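Local coordinates for protein probable glucarate dehydratase (Mycobacterium smegmatis str. MC2 155, PDB 3VDG) that probably dehydrates D-glucarate or a related acid sugar, as a member of the enolase superfamily with a metal site at the mouth of its barrel, at residues V310-D316 with L338-S344; P240-N246 with V264-D270; H377-V381 with A409-L413. All blocks are in the same frame, centred on the assembly; numbering follows the deposited sequence.

In the fold
Contacts 1 and 2 are both buried and belong to the same run of parallel barrel strands, where each pairs two neighbouring strands; contact 3 lies on the opposite side of the chain's centre, about 30 Å from contact 1 centre to centre, and is only partly buried. The first two touch directly: S341 OG and Y267 OH probably share a hydrogen bond, L314 packs on E269, and one formate is held from both. Their chemistry is polar at the C-terminal strand ends, with a His-carboxylate pair in contact 1 and carboxylates on sodium in contact 2. Residues 377-381 and 409-413, a loop against a helix, meet through apolar side chains.

Contact 1: residues V310-D316 with L338-S344; sequences VQVVLSD and LGLSMHS. With FMT (formic acid), chain B.
H343 and D316 meet just past the ends of two parallel strands, 312-315 and 339-342, neighbours in the barrel sheet. H343 CB packs against L314 CD2 at 3.8 Å, and the two side chains cross at about a right angle. CG, anti to the backbone N (chi1 165°), carries a ring with both nitrogens engaged. H343 ND1 donates to D316 OD2 over a short 2.6 Å; the acceptor lies in the ring plane and offers its anti lone pair, while the carboxylate is turned 39° from the ring. CG and CE1 flank that bond, H343 CE1 lying 3.4 Å from D316 OD2. H343 NE2 donates to O2 of a bound formate at 2.7 Å, almost straight, and CD2 faces the same ligand. Two bonds near the ring plane thus fix the rotation of the imidazole. D316 is itself anchored, because OD1 caps the backbone N of H318 at the start of the next helix. A His-carboxylate pair at the C-terminal strand ends, holding formate near the metal, is consistent with the active-site mouth of an enolase-superfamily barrel.

Behind this pair the backbones zip together. H343 N reaches S315 O at 2.8 Å, nearly along the C=O axis, and the bonds continue back to G339 N on Q311 O. S341 O is gripped twice, by S315 N and by S315 OG, the latter at 2.8 Å; the serine hydroxyl sits between its own backbone N and carbonyl carbon (chi1 62°), within reach of that oxygen. At the other end L338 CD1 touches V313 CG2 at 3.9 Å.

Helix 323-336 packs over the side carrying V313, S315 and L340, helix 349-360 covers M342, and strand 289-291 continues the sheet beyond 312-315.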
loop_
_atom_site.group_PDB
_atom_site.type_symbol
_atom_site.label_atom_id
_atom_site.label_comp_id
_atom_site.label_asym_id
_atom_site.label_seq_id
_atom_site.Cartn_x
_atom_site.Cartn_y
_atom_site.Cartn_z
ATOM N N VAL A 310 -18.181 6.819 7.309
ATOM C CA VAL A 310 -18.280 6.952 5.849
ATOM C C VAL A 310 -18.155 5.606 5.165
ATOM O O VAL A 310 -17.564 4.660 5.714
ATOM C CB VAL A 310 -17.200 7.882 5.245
ATOM C CG1 VAL A 310 -17.389 9.317 5.719
ATOM C CG2 VAL A 310 -15.798 7.363 5.551
ATOM N N GLN A 311 -18.707 5.541 3.961
ATOM C CA GLN A 311 -18.700 4.328 3.173
ATOM C C GLN A 311 -17.809 4.482 1.941
ATOM O O GLN A 311 -17.438 3.484 1.323
ATOM C CB GLN A 311 -20.135 3.967 2.768
ATOM C CG GLN A 311 -20.987 3.505 3.953
ATOM C CD GLN A 311 -21.399 4.656 4.855
ATOM O OE1 GLN A 311 -22.068 5.598 4.408
ATOM N NE2 GLN A 311 -21.000 4.592 6.134
ATOM N N VAL A 312 -17.477 5.728 1.589
ATOM C CA VAL A 312 -16.631 6.035 0.415
ATOM C C VAL A 312 -15.593 7.098 0.802
ATOM O O VAL A 312 -15.938 8.098 1.430
ATOM C CB VAL A 312 -17.474 6.574 -0.765
ATOM C CG1 VAL A 312 -16.575 6.988 -1.918
ATOM C CG2 VAL A 312 -18.523 5.557 -1.245
ATOM N N VAL A 313 -14.321 6.884 0.466
ATOM C CA VAL A 313 -13.285 7.895 0.751
ATOM C C VAL A 313 -12.841 8.504 -0.584
ATOM O O VAL A 313 -12.645 7.790 -1.569
ATOM C CB VAL A 313 -12.062 7.288 1.478
ATOM C CG1 VAL A 313 -10.978 8.351 1.688
ATOM C CG2 VAL A 313 -12.485 6.721 2.831
ATOM N N LEU A 314 -12.727 9.817 -0.653
ATOM C CA LEU A 314 -12.226 10.421 -1.879
ATOM C C LEU A 314 -10.728 10.567 -1.795
ATOM O O LEU A 314 -10.230 11.266 -0.938
ATOM C CB LEU A 314 -12.878 11.770 -2.159
ATOM C CG LEU A 314 -14.151 11.802 -3.004
ATOM C CD1 LEU A 314 -15.287 11.095 -2.299
ATOM C CD2 LEU A 314 -14.555 13.236 -3.332
ATOM N N SER A 315 -9.996 9.861 -2.657
ATOM C CA SER A 315 -8.545 10.010 -2.646
ATOM C C SER A 315 -8.172 11.400 -3.171
ATOM O O SER A 315 -8.946 12.036 -3.884
ATOM C CB SER A 315 -7.896 8.954 -3.540
ATOM O OG SER A 315 -8.325 9.136 -4.898
ATOM N N ASP A 316 -6.973 11.853 -2.840
ATOM C CA ASP A 316 -6.405 13.049 -3.457
ATOM C C ASP A 316 -4.903 13.014 -3.226
ATOM O O ASP A 316 -4.441 13.230 -2.097
ATOM C CB ASP A 316 -7.003 14.324 -2.839
ATOM C CG ASP A 316 -6.546 15.575 -3.555
ATOM O OD1 ASP A 316 -5.404 15.562 -4.072
ATOM O OD2 ASP A 316 -7.313 16.570 -3.596
ATOM N N LEU A 338 -14.411 -0.050 2.191
ATOM C CA LEU A 338 -14.795 1.313 1.809
ATOM C C LEU A 338 -14.659 1.508 0.304
ATOM O O LEU A 338 -13.702 1.009 -0.310
ATOM C CB LEU A 338 -13.869 2.313 2.510
ATOM C CG LEU A 338 -13.834 2.264 4.043
ATOM C CD1 LEU A 338 -12.779 3.231 4.572
ATOM C CD2 LEU A 338 -15.203 2.593 4.612
ATOM N N GLY A 339 -15.586 2.243 -0.299
ATOM C CA GLY A 339 -15.468 2.566 -1.719
ATOM C C GLY A 339 -14.412 3.656 -1.892
ATOM O O GLY A 339 -13.988 4.292 -0.917
ATOM N N LEU A 340 -13.987 3.880 -3.129
ATOM C CA LEU A 340 -12.890 4.835 -3.392
ATOM C C LEU A 340 -13.225 5.702 -4.585
ATOM O O LEU A 340 -13.577 5.198 -5.649
ATOM C CB LEU A 340 -11.579 4.096 -3.674
ATOM C CG LEU A 340 -10.358 5.015 -3.901
ATOM C CD1 LEU A 340 -9.939 5.648 -2.578
ATOM C CD2 LEU A 340 -9.209 4.201 -4.484
ATOM N N SER A 341 -13.116 7.011 -4.408
ATOM C CA SER A 341 -13.340 7.931 -5.510
ATOM C C SER A 341 -12.138 8.880 -5.512
ATOM O O SER A 341 -11.106 8.574 -4.889
ATOM C CB SER A 341 -14.682 8.668 -5.291
ATOM O OG SER A 341 -15.025 9.489 -6.407
ATOM N N MET A 342 -12.249 10.015 -6.193
ATOM C CA MET A 342 -11.155 10.996 -6.185
ATOM C C MET A 342 -11.658 12.440 -6.154
ATOM O O MET A 342 -12.555 12.826 -6.916
ATOM C CB MET A 342 -10.209 10.788 -7.378
ATOM C CG MET A 342 -8.953 11.649 -7.319
ATOM S SD MET A 342 -7.883 11.459 -8.776
ATOM C CE MET A 342 -7.422 9.726 -8.674
ATOM N N HIS A 343 -11.046 13.223 -5.267
ATOM C CA HIS A 343 -11.352 14.625 -5.015
ATOM C C HIS A 343 -10.414 15.458 -5.830
ATOM O O HIS A 343 -9.308 15.027 -6.161
ATOM C CB HIS A 343 -11.106 14.901 -3.517
ATOM C CG HIS A 343 -11.030 16.372 -3.147
ATOM N ND1 HIS A 343 -9.851 17.062 -3.106
ATOM C CD2 HIS A 343 -12.027 17.282 -2.788
ATOM C CE1 HIS A 343 -10.093 18.342 -2.744
ATOM N NE2 HIS A 343 -11.423 18.476 -2.548
ATOM N N SER A 344 -10.827 16.671 -6.159
ATOM C CA SER A 344 -9.943 17.568 -6.894
ATOM C C SER A 344 -10.105 19.009 -6.430
ATOM O O SER A 344 -11.101 19.357 -5.788
ATOM C CB SER A 344 -10.146 17.446 -8.407
ATOM O OG SER A 344 -11.133 18.318 -8.868
HETATM C C FMT B . -13.981 20.918 -1.717
HETATM O O1 FMT B . -14.691 19.964 -1.414
HETATM O O2 FMT B . -12.650 20.788 -1.738
HETATM O O HOH W 1 -6.674 15.471 -7.038
#

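Contact 2: residues P240-N246 with V264-D270; sequences PLRLDPN and VLEYLED. With NA (sodium ion), chain C; FMT (formic acid), chain B.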
loop_
_atom_site.group_PDB
_atom_site.type_symbol
_atom_site.label_atom_id
_atom_site.label_comp_id
_atom_site.label_asym_id
_atom_site.label_seq_id
_atom_site.Cartn_x
_atom_site.Cartn_y
_atom_site.Cartn_z
ATOM N N PRO A 240 -25.013 8.959 -13.238
ATOM C CA PRO A 240 -24.898 8.973 -11.785
ATOM C C PRO A 240 -24.730 10.415 -11.280
ATOM O O PRO A 240 -24.098 11.240 -11.957
ATOM C CB PRO A 240 -23.630 8.141 -11.523
ATOM C CG PRO A 240 -23.522 7.240 -12.722
ATOM C CD PRO A 240 -23.985 8.103 -13.869
ATOM N N LEU A 241 -25.307 10.697 -10.108
ATOM C CA LEU A 241 -25.338 12.054 -9.537
ATOM C C LEU A 241 -24.766 12.049 -8.132
ATOM O O LEU A 241 -24.957 11.102 -7.367
ATOM C CB LEU A 241 -26.786 12.589 -9.457
ATOM C CG LEU A 241 -27.575 12.692 -10.768
ATOM C CD1 LEU A 241 -28.977 13.202 -10.479
ATOM C CD2 LEU A 241 -26.885 13.603 -11.772
ATOM N N ARG A 242 -24.077 13.126 -7.779
ATOM C CA ARG A 242 -23.542 13.264 -6.438
ATOM C C ARG A 242 -23.798 14.671 -5.980
ATOM O O ARG A 242 -23.832 15.591 -6.792
ATOM C CB ARG A 242 -22.030 13.067 -6.445
ATOM C CG ARG A 242 -21.581 11.770 -7.067
ATOM C CD ARG A 242 -20.192 12.005 -7.626
ATOM N NE ARG A 242 -19.702 10.819 -8.298
ATOM C CZ ARG A 242 -18.493 10.713 -8.822
ATOM N NH1 ARG A 242 -17.638 11.737 -8.765
ATOM N NH2 ARG A 242 -18.148 9.582 -9.408
ATOM N N LEU A 243 -23.960 14.838 -4.678
ATOM C CA LEU A 243 -24.191 16.162 -4.119
ATOM C C LEU A 243 -23.210 16.347 -2.962
ATOM O O LEU A 243 -22.986 15.423 -2.183
ATOM C CB LEU A 243 -25.638 16.259 -3.612
ATOM C CG LEU A 243 -26.093 17.518 -2.862
ATOM C CD1 LEU A 243 -25.923 18.755 -3.735
ATOM C CD2 LEU A 243 -27.555 17.346 -2.428
ATOM N N ASP A 244 -22.633 17.540 -2.858
ATOM C CA ASP A 244 -21.595 17.811 -1.872
ATOM C C ASP A 244 -21.766 19.208 -1.298
ATOM O O ASP A 244 -21.388 20.194 -1.933
ATOM C CB ASP A 244 -20.233 17.703 -2.557
ATOM C CG ASP A 244 -19.084 18.150 -1.666
ATOM O OD1 ASP A 244 -19.251 18.269 -0.423
ATOM O OD2 ASP A 244 -17.994 18.374 -2.221
ATOM N N PRO A 245 -22.375 19.313 -0.115
ATOM C CA PRO A 245 -22.563 20.653 0.444
ATOM C C PRO A 245 -21.435 21.051 1.400
ATOM O O PRO A 245 -21.614 21.992 2.179
ATOM C CB PRO A 245 -23.858 20.497 1.248
ATOM C CG PRO A 245 -23.746 19.096 1.778
ATOM C CD PRO A 245 -23.095 18.289 0.667
ATOM N N ASN A 246 -20.304 20.338 1.371
ATOM C CA ASN A 246 -19.162 20.701 2.235
ATOM C C ASN A 246 -19.579 20.917 3.697
ATOM O O ASN A 246 -19.213 21.916 4.311
ATOM C CB ASN A 246 -18.458 21.962 1.699
ATOM C CG ASN A 246 -17.586 21.681 0.471
ATOM O OD1 ASN A 246 -17.832 22.201 -0.626
ATOM N ND2 ASN A 246 -16.559 20.855 0.653
ATOM N N VAL A 264 -31.739 8.476 -6.000
ATOM C CA VAL A 264 -31.308 9.475 -6.970
ATOM C C VAL A 264 -29.780 9.676 -6.972
ATOM O O VAL A 264 -29.173 9.848 -8.040
ATOM C CB VAL A 264 -32.000 10.838 -6.720
ATOM C CG1 VAL A 264 -31.603 11.836 -7.792
ATOM C CG2 VAL A 264 -33.517 10.682 -6.702
ATOM N N LEU A 265 -29.161 9.652 -5.787
ATOM C CA LEU A 265 -27.709 9.904 -5.669
ATOM C C LEU A 265 -26.891 8.633 -5.661
ATOM O O LEU A 265 -27.247 7.663 -5.017
ATOM C CB LEU A 265 -27.380 10.667 -4.385
ATOM C CG LEU A 265 -27.912 12.087 -4.238
ATOM C CD1 LEU A 265 -27.489 12.628 -2.874
ATOM C CD2 LEU A 265 -27.419 12.992 -5.359
ATOM N N GLU A 266 -25.767 8.662 -6.360
ATOM C CA GLU A 266 -24.777 7.606 -6.264
ATOM C C GLU A 266 -24.088 7.647 -4.892
ATOM O O GLU A 266 -23.866 6.622 -4.246
ATOM C CB GLU A 266 -23.762 7.806 -7.388
ATOM C CG GLU A 266 -22.620 6.830 -7.370
ATOM C CD GLU A 266 -21.775 6.919 -8.623
ATOM O OE1 GLU A 266 -21.144 7.983 -8.859
ATOM O OE2 GLU A 266 -21.756 5.907 -9.356
ATOM N N TYR A 267 -23.736 8.840 -4.427
ATOM C CA TYR A 267 -23.379 8.988 -3.018
ATOM C C TYR A 267 -23.608 10.429 -2.595
ATOM O O TYR A 267 -23.794 11.291 -3.438
ATOM C CB TYR A 267 -21.937 8.531 -2.711
ATOM C CG TYR A 267 -20.788 9.140 -3.530
ATOM C CD1 TYR A 267 -20.001 8.338 -4.348
ATOM C CD2 TYR A 267 -20.452 10.492 -3.429
ATOM C CE1 TYR A 267 -18.932 8.863 -5.069
ATOM C CE2 TYR A 267 -19.384 11.032 -4.142
ATOM C CZ TYR A 267 -18.621 10.214 -4.960
ATOM O OH TYR A 267 -17.549 10.731 -5.687
ATOM N N LEU A 268 -23.619 10.668 -1.293
ATOM C CA LEU A 268 -23.780 12.011 -0.727
ATOM C C LEU A 268 -22.497 12.383 0.015
ATOM O O LEU A 268 -22.113 11.672 0.941
ATOM C CB LEU A 268 -24.958 11.992 0.263
ATOM C CG LEU A 268 -25.257 13.277 1.027
ATOM C CD1 LEU A 268 -25.690 14.347 0.032
ATOM C CD2 LEU A 268 -26.373 13.012 2.038
ATOM N N GLU A 269 -21.805 13.454 -0.395
ATOM C CA GLU A 269 -20.484 13.735 0.184
ATOM C C GLU A 269 -20.608 14.745 1.304
ATOM O O GLU A 269 -21.247 15.776 1.119
ATOM C CB GLU A 269 -19.495 14.364 -0.825
ATOM C CG GLU A 269 -19.529 13.850 -2.245
ATOM C CD GLU A 269 -18.499 14.553 -3.124
ATOM O OE1 GLU A 269 -18.681 14.567 -4.365
ATOM O OE2 GLU A 269 -17.514 15.110 -2.572
ATOM N N ASP A 270 -19.955 14.470 2.432
ATOM C CA ASP A 270 -19.842 15.439 3.533
ATOM C C ASP A 270 -21.101 16.259 3.751
ATOM O O ASP A 270 -21.073 17.494 3.661
ATOM C CB ASP A 270 -18.645 16.381 3.294
ATOM C CG ASP A 270 -17.326 15.642 3.373
ATOM O OD1 ASP A 270 -17.136 14.947 4.392
ATOM O OD2 ASP A 270 -16.516 15.718 2.411
HETATM NA NA NA C . -16.234 16.738 -1.801
HETATM C C FMT B . -13.981 20.918 -1.717
HETATM O O1 FMT B . -14.691 19.964 -1.414
HETATM O O2 FMT B . -12.650 20.788 -1.738
HETATM O O HOH W 2 -27.127 8.530 -9.271
HETATM O O HOH W 3 -19.274 7.233 -11.111
HETATM O O HOH W 4 -16.619 17.637 0.353
HETATM O O HOH W 5 -15.100 18.214 -3.142
#
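R242 and Y267 pack together in a beta-alpha-beta unit of the barrel, strand 241-244, helix 251-260 and strand 267-269, with the two strands parallel. The arginine runs extended over the tyrosine: CG lies over one ring face, a CH-pi contact 4.0 Å from the centroid, and further out the guanidinium stays within 18° of the ring plane, with the phenol oxygen over one of its faces. That oxygen makes no hydrogen bond to the arginine; it bonds instead to S341 OG. E266 lies alongside R242, pointing the same way, and forms a salt bridge at the guanidinium edge. R242 NE donates to E266 OE1 at 3.2 Å, exactly in the guanidinium plane, although the two flat groups are tilted by 33°; a weaker bond comes from NH2. The far end of the arginine is taken up by D370, through a salt bridge from NH1, and by the carbonyl of A368.

On the opposite face of the sheet L243 CB fits against L265 CD2 and L268 CD1, both at 4.1 Å. Backbone pairing is sparse, chiefly E266 N to L241 O and E269 N to L243 O (2.9 Å), while L243 N and Y267 O are buried without a partner.

At the C-terminal ends the carboxylates of D244 and E269 stack with planes 20° apart. Sodium bridges them, and N292 and two waters complete its shell. Acidic strand ends form the metal site in enolase-superfamily enzymes, and sodium probably stands here for magnesium. K216 NZ is hydrogen-bonded to D244 OD2, K214 NZ makes a salt bridge to E269 OE1, and N246 ND2 donates to formate O1. D244 OD2 binds the sodium at 2.4 Å and E269 OE2 at 2.2 Å.

Contact 3: residues H377-V381 with A409-L413; sequences HEDVV and ALAAL
L413 and V380 bury the most surface here, with E378 next, and they bring the loop 377-381 against helix 407-420. L413 uses its two methyl branches for different neighbours. L413 CD1 meets V380 CG1 at 3.7 Å, the closest apolar approach of the contact, and also lies near the backbone carbonyl of D379. L413 CD2 rests against the E378 side chain, 3.6 Å from E378 OE2. L413 CG stands anti to its own carbonyl carbon (chi1 -60°), and the isopropyl end reaches the loop.

V380 CG1 is wedged between L413 CD1 and L410 CD1, the latter at 4.0 Å, so one valine methyl spans two leucines that lie three residues apart on the helix. One turn before L413, A409 CB approaches the D379 carbonyl oxygen at 3.4 Å. On the loop side, D379 OD1 accepts from V380 N at 2.6 Å and from G349 N, which probably helps hold the bend that presents the valine.

The loop, which follows helix 349-360, and helix 407-420 pack together against strands 30-41 and 55-65 of the three-stranded antiparallel sheet, probably the N-terminal part of the enolase-type fold: V38 touches L413, and V60 lies against both V380 and L410. E378 is hydrogen-bonded through OE1 to A41 N and through OE2, the oxygen beside L413 CD2, to Q416 NE2. Across the two segments the chemistry is therefore van der Waals contact, mostly of aliphatic branches, with a carbonyl and a carboxylate also touched by methyl groups, while polar bonds to surrounding residues orient E378 and D379.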
loop_
_atom_site.group_PDB
_atom_site.type_symbol
_atom_site.label_atom_id
_atom_site.label_comp_id
_atom_site.label_asym_id
_atom_site.label_seq_id
_atom_site.Cartn_x
_atom_site.Cartn_y
_atom_site.Cartn_z
ATOM N N HIS A 377 -8.884 27.353 -18.691
ATOM C CA HIS A 377 -8.606 27.336 -20.138
ATOM C C HIS A 377 -7.154 27.655 -20.409
ATOM O O HIS A 377 -6.797 28.036 -21.520
ATOM C CB HIS A 377 -9.504 28.319 -20.879
ATOM C CG HIS A 377 -9.353 29.739 -20.403
ATOM N ND1 HIS A 377 -10.137 30.268 -19.440
ATOM C CD2 HIS A 377 -8.436 30.731 -20.754
ATOM C CE1 HIS A 377 -9.749 31.537 -19.192
ATOM N NE2 HIS A 377 -8.712 31.820 -20.000
ATOM N N GLU A 378 -6.317 27.527 -19.381
ATOM C CA GLU A 378 -4.867 27.748 -19.478
ATOM C C GLU A 378 -4.146 26.502 -18.954
ATOM O O GLU A 378 -4.748 25.676 -18.260
ATOM C CB GLU A 378 -4.449 28.985 -18.669
ATOM C CG GLU A 378 -5.017 30.303 -19.232
ATOM C CD GLU A 378 -5.156 31.420 -18.196
ATOM O OE1 GLU A 378 -5.975 31.287 -17.255
ATOM O OE2 GLU A 378 -4.457 32.452 -18.332
ATOM N N ASP A 379 -2.870 26.350 -19.295
ATOM C CA ASP A 379 -2.104 25.190 -18.829
ATOM C C ASP A 379 -0.614 25.473 -18.939
ATOM O O ASP A 379 -0.201 26.443 -19.608
ATOM C CB ASP A 379 -2.482 23.924 -19.610
ATOM C CG ASP A 379 -2.178 22.630 -18.827
ATOM O OD1 ASP A 379 -1.494 22.677 -17.784
ATOM O OD2 ASP A 379 -2.615 21.559 -19.260
ATOM N N VAL A 380 0.187 24.659 -18.259
ATOM C CA VAL A 380 1.648 24.818 -18.278
ATOM C C VAL A 380 2.367 23.719 -19.057
ATOM O O VAL A 380 3.589 23.787 -19.240
ATOM C CB VAL A 380 2.266 24.867 -16.859
ATOM C CG1 VAL A 380 1.812 26.115 -16.110
ATOM C CG2 VAL A 380 1.920 23.612 -16.080
ATOM N N VAL A 381 1.625 22.706 -19.498
ATOM C CA VAL A 381 2.218 21.613 -20.271
ATOM C C VAL A 381 1.835 21.696 -21.740
ATOM O O VAL A 381 0.820 22.287 -22.098
ATOM C CB VAL A 381 1.846 20.211 -19.716
ATOM C CG1 VAL A 381 2.260 20.112 -18.254
ATOM C CG2 VAL A 381 0.355 19.910 -19.893
ATOM N N ALA A 409 4.449 28.981 -21.860
ATOM C CA ALA A 409 3.196 28.981 -21.106
ATOM C C ALA A 409 3.437 29.113 -19.602
ATOM O O ALA A 409 2.729 29.859 -18.918
ATOM C CB ALA A 409 2.390 27.737 -21.417
ATOM N N LEU A 410 4.414 28.368 -19.089
ATOM C CA LEU A 410 4.839 28.484 -17.696
ATOM C C LEU A 410 5.227 29.903 -17.332
ATOM O O LEU A 410 4.826 30.399 -16.274
ATOM C CB LEU A 410 6.015 27.533 -17.370
ATOM C CG LEU A 410 6.568 27.580 -15.944
ATOM C CD1 LEU A 410 5.474 27.183 -14.948
ATOM C CD2 LEU A 410 7.793 26.681 -15.765
ATOM N N ALA A 411 6.014 30.557 -18.191
ATOM C CA ALA A 411 6.466 31.924 -17.898
ATOM C C ALA A 411 5.289 32.901 -17.903
ATOM O O ALA A 411 5.224 33.822 -17.075
ATOM C CB ALA A 411 7.538 32.369 -18.892
ATOM N N ALA A 412 4.356 32.685 -18.827
ATOM C CA ALA A 412 3.170 33.536 -18.915
ATOM C C ALA A 412 2.299 33.409 -17.675
ATOM O O ALA A 412 1.827 34.413 -17.137
ATOM C CB ALA A 412 2.364 33.209 -20.160
ATOM N N LEU A 413 2.073 32.180 -17.207
ATOM C CA LEU A 413 1.251 32.013 -15.997
ATOM C C LEU A 413 1.989 32.432 -14.736
ATOM O O LEU A 413 1.365 32.773 -13.734
ATOM C CB LEU A 413 0.700 30.584 -15.863
ATOM C CG LEU A 413 -0.201 30.103 -17.001
ATOM C CD1 LEU A 413 -0.729 28.716 -16.650
ATOM C CD2 LEU A 413 -1.355 31.054 -17.277
#